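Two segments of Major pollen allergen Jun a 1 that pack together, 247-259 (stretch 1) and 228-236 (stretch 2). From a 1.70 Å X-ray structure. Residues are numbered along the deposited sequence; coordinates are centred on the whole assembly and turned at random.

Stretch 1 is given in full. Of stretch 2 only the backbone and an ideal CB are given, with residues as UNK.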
# COMPACT_ATOMS: atom_id res chain seq x y z
N PRO A 247 0.96 -9.53 -16.93
CA PRO A 247 1.72 -8.68 -17.84
C PRO A 247 1.53 -7.19 -17.57
O PRO A 247 0.40 -6.72 -17.57
CB PRO A 247 1.16 -9.07 -19.22
CG PRO A 247 0.73 -10.50 -19.04
CD PRO A 247 0.18 -10.58 -17.63
N TRP A 248 2.66 -6.51 -17.37
CA TRP A 248 2.82 -5.09 -17.16
C TRP A 248 2.84 -4.37 -18.51
O TRP A 248 2.76 -5.07 -19.52
CB TRP A 248 4.13 -4.76 -16.42
CG TRP A 248 5.34 -5.49 -16.96
CD1 TRP A 248 6.21 -5.07 -17.92
CD2 TRP A 248 5.79 -6.79 -16.55
NE1 TRP A 248 7.19 -6.02 -18.15
CE2 TRP A 248 6.94 -7.08 -17.31
CE3 TRP A 248 5.33 -7.72 -15.62
CZ2 TRP A 248 7.64 -8.27 -17.17
CZ3 TRP A 248 6.02 -8.92 -15.47
CH2 TRP A 248 7.17 -9.16 -16.24
N ASN A 249 3.00 -3.06 -18.51
CA ASN A 249 3.01 -2.29 -19.75
C ASN A 249 4.40 -1.77 -20.09
O ASN A 249 4.71 -1.73 -21.29
CB ASN A 249 2.10 -1.06 -19.68
CG ASN A 249 1.89 -0.38 -21.02
OD1 ASN A 249 2.00 0.85 -21.17
ND2 ASN A 249 1.57 -1.17 -22.05
N ILE A 250 5.17 -1.36 -19.07
CA ILE A 250 6.50 -0.81 -19.32
C ILE A 250 7.55 -1.67 -18.62
O ILE A 250 8.45 -2.21 -19.26
CB ILE A 250 6.60 0.65 -18.86
CG1 ILE A 250 5.56 1.56 -19.53
CG2 ILE A 250 8.01 1.19 -19.08
CD1 ILE A 250 5.56 2.96 -18.95
N TYR A 251 7.42 -1.78 -17.30
CA TYR A 251 8.21 -2.66 -16.48
C TYR A 251 7.42 -3.02 -15.22
O TYR A 251 6.37 -2.41 -15.00
CB TYR A 251 9.53 -2.02 -16.03
CG TYR A 251 9.31 -0.77 -15.18
CD1 TYR A 251 9.07 0.44 -15.81
CD2 TYR A 251 9.34 -0.79 -13.79
CE1 TYR A 251 8.86 1.61 -15.08
CE2 TYR A 251 9.13 0.36 -13.05
CZ TYR A 251 8.89 1.55 -13.70
OH TYR A 251 8.69 2.69 -12.95
N ALA A 252 8.00 -3.90 -14.41
CA ALA A 252 7.32 -4.23 -13.16
C ALA A 252 7.94 -3.54 -11.95
O ALA A 252 7.24 -2.90 -11.18
CB ALA A 252 7.28 -5.73 -12.90
N ILE A 253 9.24 -3.75 -11.78
CA ILE A 253 9.93 -3.23 -10.60
C ILE A 253 11.00 -2.25 -11.03
O ILE A 253 11.78 -2.56 -11.94
CB ILE A 253 10.55 -4.38 -9.80
CG1 ILE A 253 9.48 -5.33 -9.26
CG2 ILE A 253 11.43 -3.87 -8.66
CD1 ILE A 253 10.03 -6.58 -8.64
N GLY A 254 11.05 -1.06 -10.43
CA GLY A 254 12.11 -0.16 -10.94
C GLY A 254 12.47 0.86 -9.88
O GLY A 254 11.98 0.81 -8.74
N GLY A 255 13.30 1.83 -10.25
CA GLY A 255 13.69 2.78 -9.21
C GLY A 255 14.87 3.62 -9.65
O GLY A 255 15.46 3.41 -10.72
N SER A 256 15.22 4.57 -8.78
CA SER A 256 16.30 5.51 -9.05
C SER A 256 16.95 5.90 -7.73
O SER A 256 16.41 5.59 -6.67
CB SER A 256 15.79 6.76 -9.78
OG SER A 256 14.79 7.43 -9.03
N SER A 257 18.12 6.55 -7.83
CA SER A 257 18.81 6.95 -6.60
C SER A 257 19.03 5.77 -5.66
O SER A 257 18.74 5.84 -4.47
CB SER A 257 18.05 8.09 -5.93
OG SER A 257 17.93 9.21 -6.80
N ASN A 258 19.57 4.69 -6.20
CA ASN A 258 20.11 3.60 -5.40
C ASN A 258 19.16 3.08 -4.34
O ASN A 258 19.50 3.08 -3.16
CB ASN A 258 21.40 4.08 -4.70
CG ASN A 258 22.18 3.05 -3.92
OD1 ASN A 258 22.93 3.40 -2.99
ND2 ASN A 258 22.09 1.78 -4.22
N PRO A 259 17.99 2.59 -4.72
CA PRO A 259 17.20 1.86 -3.72
C PRO A 259 17.77 0.45 -3.62
O PRO A 259 18.41 -0.05 -4.55
CB PRO A 259 15.80 1.86 -4.37
CG PRO A 259 16.13 1.71 -5.82
CD PRO A 259 17.34 2.61 -6.03
N UNK A 228 2.91 0.05 -14.53
CA UNK A 228 4.30 -0.01 -14.07
C UNK A 228 4.41 0.50 -12.64
O UNK A 228 3.37 0.78 -12.01
CB UNK A 228 5.21 0.80 -14.99
N UNK A 229 5.61 0.63 -12.08
CA UNK A 229 5.82 1.08 -10.71
C UNK A 229 5.25 0.13 -9.68
O UNK A 229 4.35 0.46 -8.89
CB UNK A 229 5.20 2.47 -10.52
N UNK A 230 5.76 -1.10 -9.66
CA UNK A 230 5.17 -2.11 -8.77
C UNK A 230 6.21 -2.84 -7.93
O UNK A 230 6.31 -4.07 -7.99
CB UNK A 230 4.38 -3.13 -9.59
N UNK A 231 6.99 -2.16 -7.12
CA UNK A 231 7.01 -0.72 -6.96
C UNK A 231 8.03 0.00 -7.81
O UNK A 231 8.89 -0.62 -8.42
CB UNK A 231 7.26 -0.38 -5.49
N UNK A 232 7.94 1.33 -7.82
CA UNK A 232 9.05 2.19 -8.20
C UNK A 232 9.60 2.79 -6.89
O UNK A 232 8.86 3.49 -6.19
CB UNK A 232 8.61 3.27 -9.19
N UNK A 233 10.86 2.51 -6.58
CA UNK A 233 11.47 2.94 -5.33
C UNK A 233 12.64 3.91 -5.50
O UNK A 233 13.32 3.88 -6.52
CB UNK A 233 11.95 1.71 -4.56
N UNK A 234 12.91 4.74 -4.50
CA UNK A 234 14.09 5.59 -4.43
C UNK A 234 14.74 5.53 -3.04
O UNK A 234 13.99 5.53 -2.07
CB UNK A 234 13.72 7.03 -4.78
N UNK A 235 16.07 5.52 -2.97
CA UNK A 235 16.83 5.66 -1.73
C UNK A 235 16.68 4.57 -0.69
O UNK A 235 17.68 4.10 -0.12
CB UNK A 235 16.44 6.99 -1.07
N UNK A 236 15.48 4.12 -0.31
CA UNK A 236 15.42 3.22 0.83
C UNK A 236 15.47 1.75 0.50
O UNK A 236 16.10 1.30 -0.46
CB UNK A 236 14.14 3.50 1.62

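Position 228 points its CB toward stretch 1. The ideal CB lies 3.4 Å from Y251 O, beside the Y251 ring. An aliphatic or long polar chain would suit. The residue is Q228. Its CB sits over one face of the Y251 ring, 4.0 Å from the centroid, in a CH-pi contact. Its NE2 lies a tight 3.0 Å from I250 CD1, a packing contact and not a polar one.

Position 229 has phi/psi of 65/62, a left-handed conformation that favours glycine or asparagine but admits others. Its CB points away, yet Y251 OH is 4.3 Å from the ideal CB. A long chain could pass that hydroxyl. R229 does so: its CG is 3.4 Å from Y251 OH. A water links the two, its O 2.8 Å from Y251 OH and 3.5 Å from R229 NE, the latter bond weak.

Position 230 points sideways, its ideal CB a tight 3.3 Å from A252 O. Its backbone N donates to A252 O at 2.8 Å, which any residue but proline allows. A flexible apolar chain could reach the CB of W248. M230 does this, with CE 4.0 Å from W248 CB.

Position 231 points away, and its CB meets nothing of stretch 1. The peptide bond before it is cis, which strongly suggests proline. It is P231. Its O accepts from G254 N at 3.0 Å, and its CD lies 4.2 Å from I253 CG1.

Position 232 pairs in parallel with G254, its CB on the same sheet face as S256. S256 OG offers an acceptor there, and a long chain can run past the backbone of G255 to reach it. Lysine or arginine would suit; glutamine is possible. R232 donates from NH1 and NH2 to S256 OG at 2.9 and 3.1 Å, while G255 C lies over one face of the guanidinium.

Position 233 faces the other side of the sheet, toward P259. A small apolar residue fits. A233 packs its CB 3.8 Å from P259 CB. Its N donates to G254 O and its O accepts from S256 N, both at 3.0 Å.

Position 234 returns to the face of S256, its ideal CB 3.6 Å from S256 O. Many polar chains would suit. R234 brings NE to 3.3 Å from S256 OG.

Position 235 has positive phi, and its CB points away. Glycine would be easy, but a large ring could turn back to S257. Y235 does, with S257 CB over its face, 3.7 Å from the centroid.

At position 236 the ideal CB points away and finds nothing of stretch 1 within 5.5 Å, so stretch 1 would tolerate many side chains. It is G236, which has none; its O lies 3.5 Å from P259 CA.

Stretch 2 (228-236) QRMPRARYG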
# COMPACT_ATOMS: atom_id res chain seq x y z
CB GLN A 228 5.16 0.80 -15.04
CG GLN A 228 4.89 2.30 -14.97
CD GLN A 228 3.98 2.82 -16.05
OE1 GLN A 228 3.66 4.01 -16.11
NE2 GLN A 228 3.51 1.97 -16.95
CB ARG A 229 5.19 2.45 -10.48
CG ARG A 229 5.76 3.54 -11.40
CD ARG A 229 5.19 4.89 -10.98
NE ARG A 229 5.79 5.98 -11.75
CZ ARG A 229 5.56 7.26 -11.47
NH1 ARG A 229 4.75 7.55 -10.45
NH2 ARG A 229 6.13 8.19 -12.21
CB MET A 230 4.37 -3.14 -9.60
CG MET A 230 3.18 -2.44 -10.28
SD MET A 230 2.28 -3.61 -11.31
CE MET A 230 2.99 -3.27 -12.92
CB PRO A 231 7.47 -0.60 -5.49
CG PRO A 231 8.49 -1.68 -5.39
CD PRO A 231 7.97 -2.83 -6.22
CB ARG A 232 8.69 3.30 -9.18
CG ARG A 232 9.90 4.10 -9.68
CD ARG A 232 9.51 5.53 -10.01
NE ARG A 232 10.50 6.22 -10.82
CZ ARG A 232 11.64 6.74 -10.34
NH1 ARG A 232 11.95 6.66 -9.05
NH2 ARG A 232 12.49 7.36 -11.15
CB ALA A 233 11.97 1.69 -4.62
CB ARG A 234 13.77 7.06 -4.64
CG ARG A 234 13.29 7.52 -5.99
CD ARG A 234 13.20 9.05 -6.01
NE ARG A 234 12.88 9.50 -7.36
CZ ARG A 234 11.68 9.56 -7.91
NH1 ARG A 234 10.59 9.20 -7.24
NH2 ARG A 234 11.56 10.00 -9.16
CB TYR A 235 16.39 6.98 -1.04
CG TYR A 235 17.01 8.16 -1.76
CD1 TYR A 235 18.40 8.21 -1.83
CD2 TYR A 235 16.27 9.17 -2.35
CE1 TYR A 235 19.04 9.25 -2.47
CE2 TYR A 235 16.91 10.22 -2.99
CZ TYR A 235 18.29 10.25 -3.05
OH TYR A 235 18.97 11.27 -3.68
O HOH W 1 8.29 5.21 -14.03
O HOH W 2 20.27 5.04 -1.12
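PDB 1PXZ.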